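PDB 3HAZ: proline dehydrogenase from Bradyrhizobium japonicum USDA 110, which catalyses both steps of proline breakdown to glutamate, pairing an FAD-dependent proline dehydrogenase with an NAD-dependent 1-pyrroline-5-carboxylate dehydrogenase in one chain. Local coordinates for the nicotinamide-adenine-dinucleotide site, the interface of chains A and B and the interface of chains A and C. Coordinates in Å, arbitrary orientation; residue numbers count along the deposited sequence, not the author numbering. Chains: chain A/B/C, Proline dehydrogenase.

Contact 1: the nicotinamide-adenine-dinucleotide site. Residues chain A 656-660, 665, 683, 685, 716, 719-720, 733-736, 739, 743, 760-762, 794, 886, 888, 956. With NAD (nicotinamide-adenine-dinucleotide), chain D.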
# COMPACT_ATOMS: atom_id res chain seq x y z
N ILE A 656 -10.40 -46.43 10.40
CA ILE A 656 -11.34 -47.47 9.97
C ILE A 656 -12.28 -46.89 8.93
O ILE A 656 -12.94 -45.88 9.17
CB ILE A 656 -12.14 -48.01 11.17
CG1 ILE A 656 -11.21 -48.70 12.17
CG2 ILE A 656 -13.23 -48.95 10.69
CD1 ILE A 656 -11.87 -49.03 13.49
N SER A 657 -12.35 -47.53 7.76
CA SER A 657 -13.06 -46.97 6.62
C SER A 657 -14.12 -47.92 6.06
O SER A 657 -14.05 -49.13 6.28
CB SER A 657 -12.05 -46.62 5.53
OG SER A 657 -11.21 -47.72 5.24
N PRO A 658 -15.10 -47.37 5.32
CA PRO A 658 -16.21 -48.14 4.74
C PRO A 658 -15.92 -48.60 3.31
O PRO A 658 -14.89 -48.23 2.73
CB PRO A 658 -17.36 -47.11 4.69
CG PRO A 658 -16.71 -45.74 4.84
CD PRO A 658 -15.22 -45.94 4.99
N TRP A 659 -16.84 -49.37 2.75
CA TRP A 659 -16.68 -49.95 1.42
C TRP A 659 -17.18 -49.04 0.29
O TRP A 659 -16.86 -49.27 -0.88
CB TRP A 659 -17.41 -51.29 1.35
CG TRP A 659 -18.83 -51.20 1.80
CD1 TRP A 659 -19.32 -51.52 3.03
CD2 TRP A 659 -19.95 -50.75 1.02
NE1 TRP A 659 -20.68 -51.29 3.07
CE2 TRP A 659 -21.09 -50.82 1.85
CE3 TRP A 659 -20.10 -50.30 -0.29
CZ2 TRP A 659 -22.36 -50.45 1.41
CZ3 TRP A 659 -21.36 -49.93 -0.73
CH2 TRP A 659 -22.47 -50.01 0.12
N ASN A 660 -17.97 -48.02 0.62
CA ASN A 660 -18.65 -47.24 -0.41
C ASN A 660 -17.79 -46.17 -1.07
O ASN A 660 -18.04 -45.78 -2.22
CB ASN A 660 -19.97 -46.66 0.11
CG ASN A 660 -19.77 -45.61 1.18
OD1 ASN A 660 -18.80 -45.66 1.94
ND2 ASN A 660 -20.69 -44.66 1.26
N ILE A 665 -12.24 -41.97 0.98
CA ILE A 665 -12.45 -41.84 2.41
C ILE A 665 -11.33 -42.55 3.14
O ILE A 665 -10.86 -42.09 4.18
CB ILE A 665 -13.82 -42.41 2.84
CG1 ILE A 665 -14.93 -41.44 2.44
CG2 ILE A 665 -13.85 -42.66 4.35
CD1 ILE A 665 -16.29 -41.88 2.89
N LYS A 683 -7.46 -50.01 8.95
CA LYS A 683 -8.21 -51.22 8.62
C LYS A 683 -9.36 -50.88 7.68
O LYS A 683 -10.31 -50.20 8.07
CB LYS A 683 -8.75 -51.92 9.87
CG LYS A 683 -9.26 -53.34 9.58
CD LYS A 683 -10.44 -53.72 10.44
CE LYS A 683 -11.74 -53.15 9.89
NZ LYS A 683 -12.36 -54.01 8.84
N ALA A 685 -12.62 -51.65 5.00
CA ALA A 685 -13.79 -52.51 4.98
C ALA A 685 -13.42 -53.87 4.40
O ALA A 685 -12.63 -53.97 3.46
CB ALA A 685 -14.90 -51.87 4.18
N GLY A 716 -14.92 -56.81 11.53
CA GLY A 716 -15.17 -55.88 12.61
C GLY A 716 -14.50 -56.30 13.91
O GLY A 716 -14.38 -55.50 14.84
N GLY A 719 -10.99 -54.89 13.58
CA GLY A 719 -11.19 -53.48 13.85
C GLY A 719 -11.35 -53.22 15.34
O GLY A 719 -10.84 -52.24 15.86
N ALA A 720 -12.04 -54.13 16.02
CA ALA A 720 -12.25 -54.02 17.46
C ALA A 720 -10.94 -54.18 18.23
O ALA A 720 -10.69 -53.45 19.19
CB ALA A 720 -13.27 -55.04 17.93
N PHE A 733 -13.07 -42.79 12.29
CA PHE A 733 -13.98 -43.83 11.82
C PHE A 733 -15.06 -43.30 10.88
O PHE A 733 -15.64 -42.24 11.11
CB PHE A 733 -14.65 -44.50 13.02
CG PHE A 733 -15.79 -45.40 12.67
CD1 PHE A 733 -15.55 -46.72 12.33
CD2 PHE A 733 -17.09 -44.94 12.68
CE1 PHE A 733 -16.60 -47.56 12.00
CE2 PHE A 733 -18.14 -45.78 12.36
CZ PHE A 733 -17.89 -47.09 12.02
N THR A 734 -15.33 -44.05 9.82
CA THR A 734 -16.49 -43.77 8.99
C THR A 734 -17.24 -45.06 8.74
O THR A 734 -16.67 -46.02 8.22
CB THR A 734 -16.12 -43.12 7.65
OG1 THR A 734 -15.46 -41.87 7.89
CG2 THR A 734 -17.36 -42.87 6.84
N GLY A 735 -18.50 -45.09 9.13
CA GLY A 735 -19.29 -46.31 9.05
C GLY A 735 -20.64 -46.18 9.72
O GLY A 735 -21.19 -45.09 9.83
N SER A 736 -21.16 -47.31 10.19
CA SER A 736 -22.51 -47.33 10.75
C SER A 736 -22.56 -46.66 12.12
O SER A 736 -21.64 -46.80 12.93
CB SER A 736 -23.02 -48.76 10.86
OG SER A 736 -22.41 -49.44 11.95
N VAL A 739 -21.85 -49.14 14.92
CA VAL A 739 -20.46 -49.52 15.15
C VAL A 739 -19.69 -48.39 15.85
O VAL A 739 -18.84 -48.65 16.70
CB VAL A 739 -19.77 -49.95 13.84
CG1 VAL A 739 -18.26 -50.05 14.03
CG2 VAL A 739 -20.34 -51.28 13.35
N ILE A 743 -17.41 -48.63 19.24
CA ILE A 743 -16.04 -48.14 19.33
C ILE A 743 -15.90 -47.15 20.48
O ILE A 743 -14.98 -47.23 21.28
CB ILE A 743 -15.58 -47.47 18.02
CG1 ILE A 743 -15.24 -48.54 16.98
CG2 ILE A 743 -14.39 -46.56 18.28
CD1 ILE A 743 -15.19 -48.00 15.55
N GLU A 760 -17.96 -40.45 11.57
CA GLU A 760 -18.91 -39.97 10.58
C GLU A 760 -19.79 -41.15 10.23
O GLU A 760 -19.31 -42.20 9.81
CB GLU A 760 -18.17 -39.42 9.36
CG GLU A 760 -17.05 -38.44 9.72
CD GLU A 760 -17.57 -37.17 10.41
OE1 GLU A 760 -18.18 -36.33 9.71
OE2 GLU A 760 -17.35 -37.02 11.63
N THR A 761 -21.09 -40.98 10.45
CA THR A 761 -22.01 -42.09 10.35
C THR A 761 -23.16 -41.75 9.39
O THR A 761 -23.06 -40.80 8.61
CB THR A 761 -22.49 -42.53 11.75
OG1 THR A 761 -22.86 -41.37 12.52
CG2 THR A 761 -21.37 -43.25 12.49
N GLY A 762 -24.23 -42.54 9.43
CA GLY A 762 -25.25 -42.44 8.39
C GLY A 762 -26.14 -41.21 8.46
O GLY A 762 -25.82 -40.21 9.10
N CYS A 794 -23.64 -41.90 1.69
CA CYS A 794 -24.15 -41.48 2.99
C CYS A 794 -25.00 -40.22 2.85
O CYS A 794 -25.90 -39.98 3.65
CB CYS A 794 -22.98 -41.22 3.94
SG CYS A 794 -21.69 -40.16 3.25
N GLU A 886 -31.91 -45.75 8.26
CA GLU A 886 -31.18 -45.51 7.03
C GLU A 886 -31.17 -46.81 6.24
O GLU A 886 -30.63 -47.82 6.70
CB GLU A 886 -29.75 -45.07 7.34
CG GLU A 886 -28.92 -44.73 6.10
CD GLU A 886 -27.42 -44.63 6.41
OE1 GLU A 886 -26.92 -45.48 7.16
OE2 GLU A 886 -26.76 -43.70 5.90
N PHE A 888 -29.66 -48.39 3.01
CA PHE A 888 -28.51 -48.00 2.20
C PHE A 888 -28.59 -48.51 0.77
O PHE A 888 -27.76 -49.31 0.33
CB PHE A 888 -27.20 -48.46 2.88
CG PHE A 888 -26.04 -47.52 2.67
CD1 PHE A 888 -26.04 -46.26 3.25
CD2 PHE A 888 -24.95 -47.90 1.90
CE1 PHE A 888 -24.98 -45.39 3.05
CE2 PHE A 888 -23.89 -47.04 1.70
CZ PHE A 888 -23.90 -45.77 2.27
N PHE A 956 -17.60 -31.64 4.45
CA PHE A 956 -18.68 -32.59 4.54
C PHE A 956 -18.71 -33.31 5.88
O PHE A 956 -17.68 -33.74 6.39
CB PHE A 956 -18.58 -33.59 3.39
CG PHE A 956 -19.69 -34.60 3.38
CD1 PHE A 956 -20.90 -34.30 2.76
CD2 PHE A 956 -19.54 -35.82 4.01
CE1 PHE A 956 -21.94 -35.22 2.76
CE2 PHE A 956 -20.58 -36.75 4.01
CZ PHE A 956 -21.78 -36.44 3.38
PA NAD D . -19.97 -50.41 9.10
O1A NAD D . -20.41 -49.79 10.55
O2A NAD D . -20.77 -51.62 8.81
O5B NAD D . -18.35 -50.80 9.18
C5B NAD D . -17.41 -49.94 8.57
C4B NAD D . -15.98 -50.21 9.08
O4B NAD D . -15.88 -50.45 10.54
C3B NAD D . -15.28 -51.49 8.48
O3B NAD D . -13.99 -51.40 7.96
C2B NAD D . -15.62 -52.54 9.53
O2B NAD D . -15.11 -53.85 9.42
C1B NAD D . -15.37 -51.77 10.75
N9A NAD D . -16.03 -52.37 11.92
C8A NAD D . -17.14 -53.15 11.93
N7A NAD D . -17.42 -53.50 13.29
C5A NAD D . -16.43 -52.90 14.10
C6A NAD D . -16.23 -52.92 15.48
N6A NAD D . -17.14 -53.65 16.34
N1A NAD D . -15.18 -52.24 16.01
C2A NAD D . -14.32 -51.53 15.19
N3A NAD D . -14.52 -51.52 13.84
C4A NAD D . -15.58 -52.21 13.29
O3 NAD D . -20.16 -49.26 7.89
PN NAD D . -20.17 -49.75 6.29
O1N NAD D . -21.26 -50.99 6.10
O2N NAD D . -18.83 -50.18 5.89
O5D NAD D . -20.63 -48.47 5.32
C5D NAD D . -21.97 -48.01 5.34
C4D NAD D . -22.22 -46.94 6.42
O4D NAD D . -21.14 -45.92 6.60
C3D NAD D . -23.56 -46.09 6.42
O3D NAD D . -24.40 -46.12 7.55
C2D NAD D . -23.01 -44.73 5.93
O2D NAD D . -23.86 -43.60 5.81
C1D NAD D . -21.74 -44.64 6.67
N1N NAD D . -20.88 -43.67 6.00
C2N NAD D . -20.88 -42.33 6.43
C3N NAD D . -20.04 -41.35 5.75
C7N NAD D . -20.04 -39.89 6.22
O7N NAD D . -19.21 -39.15 5.82
N7N NAD D . -20.95 -39.46 7.26
C4N NAD D . -19.19 -41.77 4.60
C5N NAD D . -19.18 -43.10 4.18
C6N NAD D . -20.03 -44.10 4.87
O HOH W 1 -20.45 -37.27 9.23

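Contact 2: the interface of chains A and B. Residues chain A 748-754; chain B 740-741, 745, 961.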
# COMPACT_ATOMS: atom_id res chain seq x y z
N ALA A 748 -14.03 -45.57 25.90
CA ALA A 748 -14.36 -45.03 27.21
C ALA A 748 -14.08 -46.02 28.34
O ALA A 748 -13.87 -45.62 29.48
CB ALA A 748 -15.82 -44.59 27.25
N ALA A 749 -14.10 -47.31 28.01
CA ALA A 749 -13.85 -48.36 28.99
C ALA A 749 -12.42 -48.33 29.53
O ALA A 749 -12.19 -48.63 30.70
CB ALA A 749 -14.17 -49.73 28.39
N LYS A 750 -11.47 -47.96 28.68
CA LYS A 750 -10.06 -47.99 29.07
C LYS A 750 -9.79 -47.09 30.26
O LYS A 750 -10.51 -46.11 30.49
CB LYS A 750 -9.18 -47.58 27.89
CG LYS A 750 -9.51 -48.30 26.59
CD LYS A 750 -8.81 -47.63 25.42
CE LYS A 750 -8.74 -48.55 24.21
NZ LYS A 750 -7.98 -47.93 23.09
N ASP A 751 -8.73 -47.41 31.01
CA ASP A 751 -8.31 -46.58 32.14
C ASP A 751 -7.32 -45.51 31.71
O ASP A 751 -6.99 -44.61 32.48
CB ASP A 751 -7.69 -47.44 33.24
CG ASP A 751 -8.72 -48.22 34.02
OD1 ASP A 751 -9.90 -47.79 34.04
OD2 ASP A 751 -8.35 -49.25 34.63
N GLY A 752 -6.84 -45.60 30.47
CA GLY A 752 -5.85 -44.66 29.98
C GLY A 752 -6.43 -43.30 29.62
O GLY A 752 -7.52 -42.94 30.06
N PRO A 753 -5.68 -42.51 28.84
CA PRO A 753 -6.14 -41.22 28.35
C PRO A 753 -7.47 -41.32 27.61
O PRO A 753 -7.75 -42.34 26.96
CB PRO A 753 -5.05 -40.81 27.37
CG PRO A 753 -3.80 -41.41 27.95
CD PRO A 753 -4.25 -42.74 28.54
N ILE A 754 -8.29 -40.28 27.72
CA ILE A 754 -9.48 -40.15 26.88
C ILE A 754 -9.00 -39.60 25.54
O ILE A 754 -8.54 -38.46 25.46
CB ILE A 754 -10.50 -39.18 27.50
CG1 ILE A 754 -11.02 -39.73 28.83
CG2 ILE A 754 -11.66 -38.91 26.54
CD1 ILE A 754 -11.83 -38.74 29.63
N ALA B 740 -13.62 -37.80 35.32
CA ALA B 740 -13.69 -37.63 33.87
C ALA B 740 -14.02 -38.94 33.16
O ALA B 740 -14.89 -38.98 32.28
CB ALA B 740 -12.38 -37.06 33.35
N ARG B 741 -13.35 -40.02 33.55
CA ARG B 741 -13.59 -41.33 32.95
C ARG B 741 -15.00 -41.84 33.19
O ARG B 741 -15.61 -42.42 32.28
CB ARG B 741 -12.58 -42.36 33.47
CG ARG B 741 -11.18 -42.22 32.88
CD ARG B 741 -10.36 -43.47 33.14
NE ARG B 741 -10.08 -43.67 34.55
CZ ARG B 741 -9.04 -43.14 35.18
NH1 ARG B 741 -8.19 -42.37 34.52
NH2 ARG B 741 -8.86 -43.37 36.48
N ARG B 745 -17.68 -42.59 30.35
CA ARG B 745 -18.37 -43.87 30.24
C ARG B 745 -19.89 -43.70 30.21
O ARG B 745 -20.58 -44.40 29.47
CB ARG B 745 -17.96 -44.81 31.37
CG ARG B 745 -16.63 -45.49 31.10
CD ARG B 745 -15.93 -45.92 32.36
NE ARG B 745 -14.52 -46.16 32.07
CZ ARG B 745 -13.57 -46.27 32.99
NH1 ARG B 745 -12.31 -46.49 32.62
NH2 ARG B 745 -13.87 -46.17 34.28
N LEU B 961 -3.16 -38.36 30.43
CA LEU B 961 -4.05 -38.43 31.58
C LEU B 961 -4.45 -37.05 32.11
O LEU B 961 -5.29 -36.94 32.99
CB LEU B 961 -3.39 -39.23 32.71
CG LEU B 961 -3.07 -40.69 32.39
CD1 LEU B 961 -2.37 -41.36 33.58
CD2 LEU B 961 -4.35 -41.42 32.04
O HOH W 2 -7.97 -40.64 31.82

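Contact 3: the interface of chains A and C. Residues chain A 67, 147-150, 152-153; chain C 48, 51-52, 476, 478-480.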
# COMPACT_ATOMS: atom_id res chain seq x y z
N PHE A 67 -38.11 -1.40 -13.60
CA PHE A 67 -38.35 -1.63 -12.18
C PHE A 67 -37.12 -2.14 -11.44
O PHE A 67 -37.21 -2.52 -10.27
CB PHE A 67 -39.56 -2.54 -11.98
CG PHE A 67 -40.84 -1.93 -12.46
CD1 PHE A 67 -41.59 -1.12 -11.62
CD2 PHE A 67 -41.27 -2.13 -13.76
CE1 PHE A 67 -42.76 -0.54 -12.06
CE2 PHE A 67 -42.44 -1.55 -14.21
CZ PHE A 67 -43.18 -0.75 -13.35
N LYS A 147 -41.90 -4.55 -0.56
CA LYS A 147 -41.16 -3.76 0.40
C LYS A 147 -40.23 -2.76 -0.30
O LYS A 147 -40.09 -1.62 0.13
CB LYS A 147 -40.38 -4.68 1.35
CG LYS A 147 -39.53 -3.97 2.40
CD LYS A 147 -39.02 -4.95 3.45
CE LYS A 147 -38.08 -4.30 4.46
NZ LYS A 147 -36.68 -4.17 3.95
N ARG A 148 -39.63 -3.18 -1.41
CA ARG A 148 -38.65 -2.35 -2.10
C ARG A 148 -39.28 -1.28 -2.99
O ARG A 148 -38.87 -0.12 -2.96
CB ARG A 148 -37.69 -3.21 -2.92
CG ARG A 148 -36.43 -2.46 -3.32
CD ARG A 148 -35.43 -3.36 -4.03
NE ARG A 148 -35.77 -3.55 -5.44
CZ ARG A 148 -36.14 -4.72 -5.96
NH1 ARG A 148 -36.43 -4.80 -7.25
NH2 ARG A 148 -36.20 -5.79 -5.19
N LEU A 149 -40.27 -1.67 -3.78
CA LEU A 149 -40.88 -0.78 -4.76
C LEU A 149 -42.19 -0.15 -4.27
O LEU A 149 -42.57 0.93 -4.71
CB LEU A 149 -41.14 -1.52 -6.08
CG LEU A 149 -39.95 -2.08 -6.87
CD1 LEU A 149 -40.44 -2.94 -8.02
CD2 LEU A 149 -39.06 -0.96 -7.38
N GLY A 150 -42.89 -0.84 -3.37
CA GLY A 150 -44.23 -0.46 -2.97
C GLY A 150 -45.23 -1.30 -3.75
O GLY A 150 -44.96 -1.72 -4.87
N PRO A 152 -48.14 -0.53 -5.23
CA PRO A 152 -48.61 -0.00 -6.52
C PRO A 152 -47.65 -0.24 -7.69
O PRO A 152 -48.10 -0.57 -8.80
CB PRO A 152 -48.81 1.50 -6.23
CG PRO A 152 -49.14 1.54 -4.77
CD PRO A 152 -48.28 0.46 -4.14
N ALA A 153 -46.35 -0.09 -7.47
CA ALA A 153 -45.40 -0.32 -8.55
C ALA A 153 -45.37 -1.80 -8.95
O ALA A 153 -45.17 -2.13 -10.12
CB ALA A 153 -44.00 0.16 -8.16
N GLU C 48 -45.28 4.93 -1.85
CA GLU C 48 -45.99 3.95 -2.68
C GLU C 48 -46.79 4.64 -3.77
O GLU C 48 -46.76 4.24 -4.93
CB GLU C 48 -46.92 3.08 -1.84
CG GLU C 48 -46.21 2.00 -1.05
CD GLU C 48 -47.18 1.08 -0.35
OE1 GLU C 48 -48.13 1.59 0.28
OE2 GLU C 48 -47.00 -0.16 -0.44
N ARG C 51 -44.51 6.06 -6.33
CA ARG C 51 -43.97 5.04 -7.21
C ARG C 51 -45.05 4.25 -7.95
O ARG C 51 -44.75 3.24 -8.60
CB ARG C 51 -43.03 4.11 -6.45
CG ARG C 51 -41.77 4.82 -5.98
CD ARG C 51 -40.78 3.87 -5.38
NE ARG C 51 -39.45 4.46 -5.37
CZ ARG C 51 -38.38 3.87 -4.84
NH1 ARG C 51 -38.50 2.67 -4.28
NH2 ARG C 51 -37.20 4.48 -4.88
N LYS C 52 -46.29 4.71 -7.87
CA LYS C 52 -47.35 4.10 -8.65
C LYS C 52 -47.01 4.24 -10.13
O LYS C 52 -46.74 3.24 -10.80
CB LYS C 52 -48.71 4.74 -8.34
CG LYS C 52 -49.91 3.96 -8.87
CD LYS C 52 -51.19 4.34 -8.15
CE LYS C 52 -52.32 3.35 -8.41
NZ LYS C 52 -53.00 3.58 -9.72
N TYR C 476 -35.93 3.38 -9.03
CA TYR C 476 -36.42 2.16 -8.38
C TYR C 476 -35.31 1.27 -7.80
O TYR C 476 -35.60 0.26 -7.16
CB TYR C 476 -37.34 1.37 -9.30
CG TYR C 476 -38.70 2.01 -9.49
CD1 TYR C 476 -39.12 3.05 -8.67
CD2 TYR C 476 -39.57 1.56 -10.47
CE1 TYR C 476 -40.36 3.63 -8.83
CE2 TYR C 476 -40.82 2.14 -10.64
CZ TYR C 476 -41.21 3.17 -9.82
OH TYR C 476 -42.45 3.74 -9.99
N VAL C 478 -33.52 2.44 -5.53
CA VAL C 478 -33.55 2.87 -4.14
C VAL C 478 -34.78 2.30 -3.45
O VAL C 478 -35.90 2.65 -3.80
CB VAL C 478 -33.58 4.41 -4.03
CG1 VAL C 478 -33.64 4.84 -2.57
CG2 VAL C 478 -32.36 5.02 -4.73
N PRO C 479 -34.56 1.42 -2.46
CA PRO C 479 -35.65 0.76 -1.74
C PRO C 479 -36.43 1.76 -0.91
O PRO C 479 -35.85 2.73 -0.42
CB PRO C 479 -34.93 -0.23 -0.82
CG PRO C 479 -33.52 -0.32 -1.34
CD PRO C 479 -33.24 1.01 -1.96
N VAL C 480 -37.73 1.53 -0.74
CA VAL C 480 -38.55 2.41 0.08
C VAL C 480 -37.95 2.65 1.47
O VAL C 480 -37.89 3.80 1.92
CB VAL C 480 -39.99 1.87 0.20
CG1 VAL C 480 -40.78 2.70 1.20
CG2 VAL C 480 -40.67 1.85 -1.17
O HOH W 3 -45.50 1.64 -5.37

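Contact 1: the nicotinamide-adenine-dinucleotide site
NAD, the hydride-accepting cofactor, lies in the Rossmann-type site of the aldehyde dehydrogenase half. The protein buries 750 of its 879 Å², and the ligand is modelled at partial occupancy. The nicotinamide is tightly enclosed: A:Thr734 CG2 (modelled too close to carry weight) and CB of the catalytic cysteine A:Cys794 lie over opposite faces, and A:Ile665 CD1 is 3.4 Å from C4N. A:Cys794 SG reaches C3N at 3.2 Å. Carboxamide N7N donates to a lone pair of A:Thr761 O and meets a water held by A:Glu760 OE1, the predicted general base. A:Glu886, CG anti to the backbone N (chi1 -177°), takes the nicotinamide ribose hydroxyls through syn lone pairs: OE1 from O3D at 2.6 Å, OE2 from O2D at 2.9 Å. An alanine here removes both oxygens and would probably leave the ribose, and with it the ring, less firmly placed. O1A takes two bonds, from A:Ser736 N and OG; the nicotinamide-side phosphate is looser, O1N having a weak bond from A:Trp659 NE1. Adenine lies between A:Val739 CG1 and A:Gly716 CA, and A:Lys683 NZ donates to the 2'-hydroxyl O2B at 2.8 Å. The adenine half rests on helices 716-724 and 737-749, beside the ends of strands 652-656, 679-683 and 730-734.

Contact 2: the interface of chains A and B
Two guanidinium groups of helix 737-749 in chain B set the pattern. On one face of B:Arg745 lies B:Arg741 CB, 4.0 Å above the plane and over its centre; along its edge, in plane, come the carbonyls of A:Ala748 and A:Lys750. The B:Arg741 group has a bridging water at its own edge. B:Arg745 runs extended from CG to NE, which carries its tip to the C-terminal end of the same helix in chain A. There NE donates to A:Ala748 O at 2.7 Å, 154° at the hydrogen, and NH1 to A:Lys750 O at 2.8 Å, the donor well above that carbonyl plane. The positive charge would probably be favoured by the helix-end carbonyls. NH1 also forms a salt bridge with A:Asp751 OD1 at 3.1 Å, on its anti lone pair, the carboxylate turned 57° from the guanidinium. B:Arg741, bent at chi3 (-67°), lays CD against A:Asp751 CA. Further along, B:Leu961 crosses A:Pro753 obliquely, CD2 to CD at 3.7 Å. The interface is two-fold, so each contact recurs with chains exchanged, as expected for a self-associating protein, and the patch caps a cofactor-site helix. B:Arg741 NH1 reaches A:Gly752 O through the water, which lies 2.9 Å from that carbonyl oxygen.

Contact 3: the interface of chains A and C
The turn between helices 140-149 and 151-168 of chain A docks against the end of helix 33-50 and the loop at 476-480 of chain C, a two-fold contact between copies. A:Arg148 O, at the last turn of helix 140-149, accepts on a lone pair from C:Val480 N, the first residue of helix 480-483, at 3.0 Å. C:Tyr476 is the main apolar surface. A:Leu149 meets it at about a right angle, CD2 against CB at 3.5 Å, while A:Phe67 lies alongside, pointing the same way, CD1 to CE2 at 3.5 Å. The C:Tyr476 ring is steadied within chain C: OH donates to C:Arg51 O at 2.7 Å, from above the carbonyl plane, and CD1 sits 3.6 Å above one face of the C:Arg51 guanidinium. That guanidinium grips C:Val478 O end-on with NH1 and NH2, so C:Arg51, itself in contact with chain A, is likely to hold the 476-480 loop in shape. At the other end the ring of A:Pro152 crosses C:Glu48 at about a right angle, CD to CB at 3.7 Å. A water joins A:Leu149 O, A:Ala153 N and C:Glu48 O, satisfying backbone groups. The patch joins chains A and C and may help build the tetramer.

Contacts 1 and 2 lie about 23 Å apart, centre to centre, and share helix 737-749: A:Val739 and A:Ile743 face the cofactor adenine, while A:Ala748 and A:Ala749 at its far end receive chain B. The A–B pairing thus uses an element of the cofactor-binding fold, though the structure alone does not show that one affects the other. The centre of contact 2 remains about 29 Å from A:Cys794. Contact 3 stands apart, about 55 Å from contact 1 and 64 Å from contact 2, and uses other helices. Two separate two-fold surfaces let one chain join different neighbours, consistent with the deposited four copies.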